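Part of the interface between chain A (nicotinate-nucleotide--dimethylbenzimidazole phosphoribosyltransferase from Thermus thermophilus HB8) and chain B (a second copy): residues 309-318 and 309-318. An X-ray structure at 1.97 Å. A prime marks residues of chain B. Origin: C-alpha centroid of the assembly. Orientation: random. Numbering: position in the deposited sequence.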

# COMPACT_ATOMS: atom_id res chain seq x y z
N VAL A 309 4.37 -2.17 8.96
CA VAL A 309 4.47 -3.51 8.39
C VAL A 309 3.72 -3.62 7.06
O VAL A 309 4.19 -4.27 6.12
CB VAL A 309 3.96 -4.57 9.39
CG1 VAL A 309 3.86 -5.94 8.71
CG2 VAL A 309 4.92 -4.65 10.57
N LEU A 310 2.56 -2.97 6.97
CA LEU A 310 1.78 -2.99 5.74
C LEU A 310 2.54 -2.30 4.61
O LEU A 310 2.32 -2.59 3.43
CB LEU A 310 0.44 -2.27 5.94
CG LEU A 310 -0.59 -3.00 6.80
CD1 LEU A 310 -1.81 -2.12 7.01
CD2 LEU A 310 -0.99 -4.31 6.12
N ALA A 311 3.44 -1.39 4.96
CA ALA A 311 4.22 -0.66 3.96
C ALA A 311 5.48 -1.39 3.48
O ALA A 311 6.09 -1.00 2.48
CB ALA A 311 4.60 0.70 4.49
N MET A 312 5.88 -2.45 4.18
CA MET A 312 7.09 -3.16 3.79
C MET A 312 7.06 -3.72 2.37
O MET A 312 8.04 -3.62 1.64
CB MET A 312 7.43 -4.26 4.80
CG MET A 312 7.82 -3.70 6.16
SD MET A 312 8.41 -4.96 7.32
CE MET A 312 9.05 -3.94 8.64
N PRO A 313 5.93 -4.33 1.96
CA PRO A 313 5.90 -4.86 0.59
C PRO A 313 6.09 -3.75 -0.44
O PRO A 313 6.64 -3.97 -1.52
CB PRO A 313 4.51 -5.50 0.49
CG PRO A 313 4.24 -5.93 1.91
CD PRO A 313 4.72 -4.73 2.71
N LEU A 314 5.63 -2.54 -0.11
CA LEU A 314 5.80 -1.41 -1.01
C LEU A 314 7.28 -1.04 -1.09
O LEU A 314 7.78 -0.70 -2.17
CB LEU A 314 5.00 -0.19 -0.54
CG LEU A 314 3.48 -0.31 -0.61
CD1 LEU A 314 2.86 1.01 -0.15
CD2 LEU A 314 3.06 -0.62 -2.05
N LEU A 315 7.98 -1.10 0.04
CA LEU A 315 9.40 -0.78 0.04
C LEU A 315 10.16 -1.79 -0.81
O LEU A 315 11.09 -1.43 -1.54
CB LEU A 315 9.96 -0.77 1.47
CG LEU A 315 9.30 0.23 2.42
CD1 LEU A 315 10.01 0.19 3.77
CD2 LEU A 315 9.38 1.62 1.84
N ARG A 316 9.77 -3.06 -0.73
CA ARG A 316 10.43 -4.10 -1.51
C ARG A 316 10.18 -3.87 -2.99
O ARG A 316 11.09 -4.00 -3.81
CB ARG A 316 9.91 -5.49 -1.11
CG ARG A 316 10.18 -5.85 0.34
CD ARG A 316 10.04 -7.34 0.59
NE ARG A 316 10.25 -7.68 1.99
CZ ARG A 316 9.28 -7.78 2.89
NH1 ARG A 316 8.01 -7.58 2.53
NH2 ARG A 316 9.57 -8.06 4.16
N ALA A 317 8.95 -3.53 -3.33
CA ALA A 317 8.58 -3.27 -4.72
C ALA A 317 9.40 -2.10 -5.25
O ALA A 317 9.91 -2.14 -6.37
CB ALA A 317 7.10 -2.94 -4.81
N ALA A 318 9.52 -1.06 -4.44
CA ALA A 318 10.29 0.12 -4.82
C ALA A 318 11.73 -0.25 -5.16
O ALA A 318 12.29 0.20 -6.16
CB ALA A 318 10.25 1.15 -3.69
N VAL B 309 -1.02 -5.16 -8.93
CA VAL B 309 -0.10 -6.10 -8.31
C VAL B 309 0.46 -5.54 -7.01
O VAL B 309 0.62 -6.28 -6.03
CB VAL B 309 1.06 -6.45 -9.27
CG1 VAL B 309 2.08 -7.32 -8.56
CG2 VAL B 309 0.50 -7.20 -10.48
N LEU B 310 0.74 -4.24 -6.98
CA LEU B 310 1.25 -3.60 -5.78
C LEU B 310 0.27 -3.70 -4.62
O LEU B 310 0.67 -3.70 -3.46
CB LEU B 310 1.52 -2.11 -6.03
CG LEU B 310 2.77 -1.74 -6.82
CD1 LEU B 310 2.83 -0.22 -6.97
CD2 LEU B 310 4.00 -2.26 -6.09
N ALA B 311 -1.02 -3.79 -4.94
CA ALA B 311 -2.05 -3.85 -3.91
C ALA B 311 -2.34 -5.24 -3.38
O ALA B 311 -3.01 -5.39 -2.36
CB ALA B 311 -3.34 -3.21 -4.44
N MET B 312 -1.84 -6.27 -4.06
CA MET B 312 -2.13 -7.63 -3.62
C MET B 312 -1.72 -7.94 -2.18
O MET B 312 -2.46 -8.60 -1.47
CB MET B 312 -1.52 -8.64 -4.59
CG MET B 312 -2.17 -8.56 -5.98
SD MET B 312 -1.63 -9.85 -7.10
CE MET B 312 -2.73 -9.55 -8.52
N PRO B 313 -0.53 -7.49 -1.75
CA PRO B 313 -0.12 -7.76 -0.37
C PRO B 313 -1.11 -7.15 0.63
O PRO B 313 -1.38 -7.73 1.68
CB PRO B 313 1.26 -7.12 -0.28
CG PRO B 313 1.80 -7.31 -1.67
CD PRO B 313 0.60 -6.94 -2.53
N LEU B 314 -1.65 -5.98 0.30
CA LEU B 314 -2.63 -5.32 1.18
C LEU B 314 -3.91 -6.13 1.27
O LEU B 314 -4.54 -6.21 2.32
CB LEU B 314 -2.96 -3.92 0.66
CG LEU B 314 -1.97 -2.78 0.93
CD1 LEU B 314 -2.45 -1.51 0.23
CD2 LEU B 314 -1.86 -2.55 2.43
N LEU B 315 -4.32 -6.71 0.14
CA LEU B 315 -5.53 -7.51 0.11
C LEU B 315 -5.32 -8.77 0.95
O LEU B 315 -6.24 -9.22 1.63
CB LEU B 315 -5.88 -7.89 -1.33
CG LEU B 315 -6.31 -6.70 -2.19
CD1 LEU B 315 -6.43 -7.12 -3.65
CD2 LEU B 315 -7.64 -6.16 -1.67
N ARG B 316 -4.12 -9.33 0.89
CA ARG B 316 -3.83 -10.52 1.68
C ARG B 316 -3.87 -10.16 3.16
O ARG B 316 -4.42 -10.91 3.97
CB ARG B 316 -2.45 -11.09 1.31
CG ARG B 316 -2.36 -11.60 -0.12
CD ARG B 316 -1.08 -12.41 -0.36
NE ARG B 316 -0.93 -12.80 -1.76
CZ ARG B 316 -0.18 -12.15 -2.65
NH1 ARG B 316 0.50 -11.07 -2.29
NH2 ARG B 316 -0.12 -12.58 -3.90
N ALA B 317 -3.31 -9.01 3.50
CA ALA B 317 -3.30 -8.56 4.89
C ALA B 317 -4.74 -8.31 5.37
O ALA B 317 -5.10 -8.67 6.50
CB ALA B 317 -2.48 -7.28 5.02
N ALA B 318 -5.56 -7.72 4.51
CA ALA B 318 -6.95 -7.44 4.87
C ALA B 318 -7.69 -8.72 5.22
O ALA B 318 -8.41 -8.78 6.22
CB ALA B 318 -7.65 -6.72 3.73

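The contact is centred on a proline meeting its own copy: Pro313 and Pro313′ face each other across the interface, with CB of Pro313 3.7 Å from CB of Pro313′. Each proline directs its CA-to-CB bond toward the other helix, and the two CA atoms of Pro313 and Pro313′ lie 6.8 Å apart. Both rings adopt the same C-gamma exo pucker, so the pairing is nearly symmetric in conformation as well as in sequence. Because the proline nitrogen carries no hydrogen, it cannot donate to the preceding turn, and both helices are kinked at this point. The same residue that interrupts the backbone bonding therefore also forms the middle of the contact. Regular bonding resumes beyond it: the N of Ala317 lies 3.0 Å from the O of Pro313, and the N of Ala317′ lies 2.9 Å from the O of Pro313′, each pair a backbone hydrogen bond.

The two helices run nearly antiparallel, at 159° between their N-to-C directions, and their axes approach to 9.1 Å. This arrangement sets the register. With proline opposite proline, Leu310 falls beside Leu314′ and Leu314 beside Leu310′, and one further turn along each chain brings Ala317 to Leu310′ and Ala317′ to Leu310. The same set of contacts is thus repeated on the two sides of the proline pair.

Leu310 and Leu310′ have the largest areas covered by the opposing stretch. Their CA-to-CB bonds point sideways, but the m, t rotamer carries the end of each side chain nearer the other helix. There, CD2 of Leu310 packs 3.5 Å from CB of Ala317′, and CD2 of Leu310′ lies 3.4 Å from CB of Ala317. The alanines point their CA-to-CB bonds toward the partner, and a methyl group at that position is met directly by the leucine methyl. These are the closest approaches in the contact, tighter than the proline pair itself.

Leu314 and Leu314′ complete the apolar packing more loosely. CD2 of Leu310 is 4.2 Å from CD2 of Leu314′, whereas the corresponding separation between CD2 of Leu314 and CD2 of Leu310′ is 4.5 Å. On this second side, CD2 of Leu314 comes slightly nearer to the backbone, 4.1 Å from the O of Leu310′. The difference is a small departure from exact twofold symmetry, accompanied by a chi1 of -69° in Leu314 and -79° in Leu314′.

No hydrogen bond crosses between the stretches, and every contact between side chains is apolar. Together they bury 327 Å², summed over both sides, through four residues of each helix. The intervening residues take no part: Ala311 and Ala311′ point away, while Met312 and Leu315 and their counterparts are out of reach. Arg316 and Arg316′ likewise make no contact here; their guanidinium nitrogens are hydrogen-bonded elsewhere in the structure. The helices meet in this region through close apolar packing.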